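Local coordinates for protein enoyl-CoA hydratase/isomerase (Shewanella pealeana, PDB 4KPK) that probably acts on acyl-CoA thioesters as a hydratase or isomerase of the crotonase-like family, at residues Ile153-Ile158 with Ser182-Arg187; Thr186-Gln191 with Leu212-Asp217. One frame throughout, in Å; residues are numbered along the deposited sequence.

Contact 1 (Ile153-Ile158 with Ser182-Arg187)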
# COMPACT_ATOMS: atom_id res chain seq x y z
N ILE A 153 17.05 -6.40 -0.19
CA ILE A 153 16.00 -7.08 0.57
C ILE A 153 14.64 -6.73 0.00
O ILE A 153 13.83 -7.58 -0.28
CB ILE A 153 16.04 -6.66 2.05
CG1 ILE A 153 17.28 -7.24 2.67
CG2 ILE A 153 14.74 -7.07 2.73
CD1 ILE A 153 17.74 -6.49 3.89
N CYS A 154 14.42 -5.46 -0.23
CA CYS A 154 13.21 -5.02 -0.93
C CYS A 154 13.03 -5.49 -2.36
O CYS A 154 11.91 -5.42 -2.84
CB CYS A 154 13.05 -3.52 -0.82
SG CYS A 154 12.78 -3.21 0.94
N CYS A 155 14.08 -6.00 -2.99
CA CYS A 155 14.01 -6.55 -4.33
C CYS A 155 13.71 -8.05 -4.33
O CYS A 155 13.36 -8.62 -5.36
CB CYS A 155 15.29 -6.24 -5.10
SG CYS A 155 15.34 -4.53 -5.63
N SER A 156 13.84 -8.67 -3.17
CA SER A 156 13.67 -10.12 -3.04
C SER A 156 12.23 -10.44 -2.88
O SER A 156 11.48 -9.62 -2.45
CB SER A 156 14.45 -10.66 -1.86
OG SER A 156 15.84 -10.39 -2.05
N ASP A 157 11.83 -11.65 -3.26
CA ASP A 157 10.42 -12.02 -3.16
C ASP A 157 10.07 -12.40 -1.66
O ASP A 157 8.94 -12.16 -1.20
CB ASP A 157 10.11 -13.16 -4.11
CG ASP A 157 10.31 -12.76 -5.61
OD1 ASP A 157 9.82 -11.69 -6.03
OD2 ASP A 157 10.97 -13.53 -6.36
N ILE A 158 11.04 -13.00 -0.97
CA ILE A 158 10.91 -13.45 0.44
C ILE A 158 12.17 -13.02 1.17
O ILE A 158 13.26 -13.22 0.66
CB ILE A 158 10.70 -14.95 0.61
CG1 ILE A 158 9.29 -15.37 0.14
CG2 ILE A 158 10.75 -15.35 2.08
CD1 ILE A 158 9.32 -16.36 -0.96
N SER A 182 15.09 3.56 -3.64
CA SER A 182 13.81 4.10 -3.16
C SER A 182 12.59 3.53 -3.82
O SER A 182 11.55 3.53 -3.21
CB SER A 182 13.78 5.63 -3.19
OG SER A 182 14.05 6.19 -4.49
N PRO A 183 12.69 3.09 -5.09
CA PRO A 183 11.47 2.61 -5.72
C PRO A 183 11.05 1.29 -5.11
O PRO A 183 9.88 1.03 -4.92
CB PRO A 183 11.86 2.47 -7.26
CG PRO A 183 13.06 3.33 -7.46
CD PRO A 183 13.73 3.46 -6.10
N TYR A 184 12.02 0.45 -4.83
CA TYR A 184 11.81 -0.86 -4.30
C TYR A 184 11.48 -0.76 -2.84
O TYR A 184 10.66 -1.48 -2.31
CB TYR A 184 13.09 -1.69 -4.54
CG TYR A 184 13.49 -1.61 -6.00
CD1 TYR A 184 12.85 -2.38 -6.96
CD2 TYR A 184 14.47 -0.74 -6.42
CE1 TYR A 184 13.20 -2.28 -8.34
CE2 TYR A 184 14.80 -0.62 -7.79
CZ TYR A 184 14.19 -1.39 -8.74
OH TYR A 184 14.53 -1.28 -10.11
N VAL A 185 12.12 0.16 -2.16
CA VAL A 185 11.93 0.24 -0.71
C VAL A 185 10.54 0.77 -0.44
O VAL A 185 9.86 0.27 0.45
CB VAL A 185 13.01 1.06 -0.04
CG1 VAL A 185 12.61 1.50 1.37
CG2 VAL A 185 14.31 0.28 -0.05
N THR A 186 10.12 1.73 -1.26
CA THR A 186 8.80 2.34 -1.18
C THR A 186 7.69 1.36 -1.51
O THR A 186 6.61 1.31 -0.85
CB THR A 186 8.74 3.62 -2.06
OG1 THR A 186 9.78 4.48 -1.63
CG2 THR A 186 7.46 4.38 -1.86
N ARG A 187 7.93 0.55 -2.51
CA ARG A 187 6.98 -0.49 -2.83
C ARG A 187 6.78 -1.42 -1.60
O ARG A 187 5.67 -1.85 -1.31
CB ARG A 187 7.47 -1.32 -4.00
CG ARG A 187 6.42 -2.20 -4.61
CD ARG A 187 6.98 -3.09 -5.69
NE ARG A 187 8.24 -3.61 -5.28
CZ ARG A 187 9.15 -4.15 -6.09
NH1 ARG A 187 8.94 -4.22 -7.38
NH2 ARG A 187 10.29 -4.65 -5.57
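Arg187 NH2 donates to the backbone oxygen of Cys154, with 3.3 Å between NH2 and O. The bond is bent, 142° at the hydrogen. The oxygen lies in the guanidinium plane, at its edge, while NH2 is tilted from the carbonyl plane. This is a helix-to-helix contact in the core of the crotonase fold: the C-terminal turn of helix 148-155 meets Tyr184, Val185 and Arg187 of helix 182-189. Arg187 reaches it with CG anti to the backbone N (chi1 -166°) and a bend at chi3. The same guanidinium forms salt bridges to Asp131 through NH2 and to Glu252 through NH1. Three acceptors therefore hold it.

Cys155 and Tyr184 make a sulfur-aromatic contact. SG lies over one ring face, 3.8 Å from the centroid and 26° off the normal. It sits toward the rim, nearest CG and CD1. Pro183 CB lies over the opposite face, and helix 113-132 also touches the ring. With an alanine in place of Tyr184, the Cys155 sulfur is likely to lose its aromatic face and a gap to open between the two helices.

Cys154 points toward helix 182-189. Its CB packs on Tyr184 CB and sits 3.5 Å from Tyr184 O. Its SG lies beside Val185, 3.9 Å from both CA and CG2.

Contact 2 (Thr186-Gln191 with Leu212-Asp217); sequences TRAMGQ and LQIIHD
Ile214 and Ala188 meet through methyl groups, Ile214 CD1 lying 4.0 Å from Ala188 CB. The same CD1 is 3.9 Å from Met189 CB, so one methyl covers two neighbouring residues of the last turn of helix 182-189. With CG1 anti to the carbonyl carbon (chi1 -72°) and a further turn at chi2, the branch carries CD1 to the helix. Met189 is modelled as selenomethionine. It runs alongside Leu212, both side chains heading in one direction. Both also touch Tyr197 of helix 191-200.

The backbone contacts centre on Leu212 O. Met189 CA approaches it at 3.4 Å in a CA-H...O contact, nearly straight at 166°. Ala188 O is close to Leu212 O as well, but both are acceptors and no bond joins them. A water donates to Met189 O at 2.7 Å and makes a weak bond to Leu212 O, bridging the two carbonyls.

Two helix ends shape the segments. Helix 206-212 closes in a Schellman motif, with Gln213 at positive phi, and the chain then turns into the loop leading to strand 217-218. Gly190 follows helix 182-189 as the N-cap of helix 191-200, with the positive phi that suits glycine at this turn.

No direct N-H or O-H hydrogen bond joins the two segments. Their cohesion is therefore mainly apolar, with one water and one CA-H contact serving the carbonyl oxygens where the helix ends meet.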
# COMPACT_ATOMS: atom_id res chain seq x y z
N THR A 186 10.12 1.73 -1.26
CA THR A 186 8.80 2.34 -1.18
C THR A 186 7.69 1.36 -1.51
O THR A 186 6.61 1.31 -0.85
CB THR A 186 8.74 3.62 -2.06
OG1 THR A 186 9.78 4.48 -1.63
CG2 THR A 186 7.46 4.38 -1.86
N ARG A 187 7.93 0.55 -2.51
CA ARG A 187 6.98 -0.49 -2.83
C ARG A 187 6.78 -1.42 -1.60
O ARG A 187 5.67 -1.85 -1.31
CB ARG A 187 7.47 -1.32 -4.00
CG ARG A 187 6.42 -2.20 -4.61
CD ARG A 187 6.98 -3.09 -5.69
NE ARG A 187 8.24 -3.61 -5.28
CZ ARG A 187 9.15 -4.15 -6.09
NH1 ARG A 187 8.94 -4.22 -7.38
NH2 ARG A 187 10.29 -4.65 -5.57
N ALA A 188 7.85 -1.73 -0.90
CA ALA A 188 7.76 -2.69 0.19
C ALA A 188 7.06 -2.13 1.40
O ALA A 188 6.09 -2.68 1.84
CB ALA A 188 9.14 -3.14 0.55
N MSE A 189 7.55 -1.02 1.90
CA MSE A 189 7.10 -0.44 3.18
C MSE A 189 6.01 0.60 3.06
O MSE A 189 5.34 0.91 4.05
CB MSE A 189 8.32 0.13 3.88
CG MSE A 189 8.65 1.58 3.53
SE MSE A 189 10.22 2.30 4.53
CE MSE A 189 10.03 1.62 6.35
N GLY A 190 5.79 1.12 1.85
CA GLY A 190 4.75 2.11 1.61
C GLY A 190 5.25 3.56 1.82
O GLY A 190 6.21 3.79 2.53
N GLN A 191 4.56 4.51 1.19
CA GLN A 191 4.82 5.95 1.32
C GLN A 191 4.70 6.53 2.71
O GLN A 191 5.51 7.36 3.11
CB GLN A 191 3.92 6.76 0.39
CG GLN A 191 4.19 6.53 -1.13
CD GLN A 191 5.10 7.60 -1.73
OE1 GLN A 191 5.30 8.68 -1.14
NE2 GLN A 191 5.70 7.28 -2.91
N LEU A 212 6.13 -3.46 8.85
CA LEU A 212 6.21 -2.70 7.62
C LEU A 212 6.33 -3.56 6.38
O LEU A 212 6.23 -3.05 5.22
CB LEU A 212 7.44 -1.86 7.68
CG LEU A 212 7.42 -0.80 8.76
CD1 LEU A 212 8.67 0.01 8.68
CD2 LEU A 212 6.20 0.08 8.73
N GLN A 213 6.57 -4.86 6.63
CA GLN A 213 6.65 -5.87 5.59
C GLN A 213 7.95 -5.78 4.84
O GLN A 213 8.06 -6.34 3.80
CB GLN A 213 5.47 -5.85 4.58
CG GLN A 213 4.13 -6.24 5.18
CD GLN A 213 3.01 -6.32 4.16
OE1 GLN A 213 3.14 -6.93 3.09
NE2 GLN A 213 1.88 -5.72 4.49
N ILE A 214 8.95 -5.11 5.39
CA ILE A 214 10.32 -5.20 4.85
C ILE A 214 10.79 -6.67 4.89
O ILE A 214 11.47 -7.17 3.97
CB ILE A 214 11.27 -4.23 5.62
CG1 ILE A 214 10.98 -2.78 5.28
CG2 ILE A 214 12.73 -4.58 5.38
CD1 ILE A 214 11.25 -2.43 3.82
N ILE A 215 10.39 -7.39 5.98
CA ILE A 215 10.67 -8.81 6.04
C ILE A 215 9.37 -9.52 6.19
O ILE A 215 8.36 -8.88 6.44
CB ILE A 215 11.67 -9.13 7.11
CG1 ILE A 215 11.12 -8.90 8.56
CG2 ILE A 215 12.96 -8.38 6.84
CD1 ILE A 215 12.18 -8.88 9.62
N HIS A 216 9.41 -10.82 5.89
CA HIS A 216 8.26 -11.74 5.97
C HIS A 216 8.28 -12.60 7.24
O HIS A 216 7.24 -13.05 7.67
CB HIS A 216 8.21 -12.64 4.73
CG HIS A 216 8.11 -11.86 3.45
ND1 HIS A 216 6.93 -11.36 2.97
CD2 HIS A 216 9.06 -11.44 2.58
CE1 HIS A 216 7.15 -10.68 1.85
NE2 HIS A 216 8.45 -10.69 1.62
N ASP A 217 9.43 -12.80 7.86
CA ASP A 217 9.53 -13.73 9.03
C ASP A 217 10.74 -13.32 9.87
O ASP A 217 11.69 -12.72 9.35
CB ASP A 217 9.73 -15.19 8.55
CG ASP A 217 9.53 -16.26 9.68
OD1 ASP A 217 8.62 -16.10 10.53
OD2 ASP A 217 10.26 -17.30 9.72
O HOH W 1 3.92 -0.73 5.67

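Coming from the N terminus, the chain reaches helix 148-155 after the first four strands of the main sheet, then enters strand 158-161. The 23 residues between the two segments hold no helix and only short strands; contact 1 closes this loop when helix 182-189 packs back on 153-158. Contact 2 begins on the same helix, sharing Thr186 and Arg187. The next loop, mainly helices 191-200 and 206-212, closes at 212-217. The two loops follow in series, overlapping at helix 182-189. The outer segments also meet: Cys154 SG lies 3.4 Å from Ile214 CD1. Together the contacts tie helix 182-189 to helix 148-155 and to the approach to strand 217-218, outermost in the main sheet of this chain. Both also touch the second subunit.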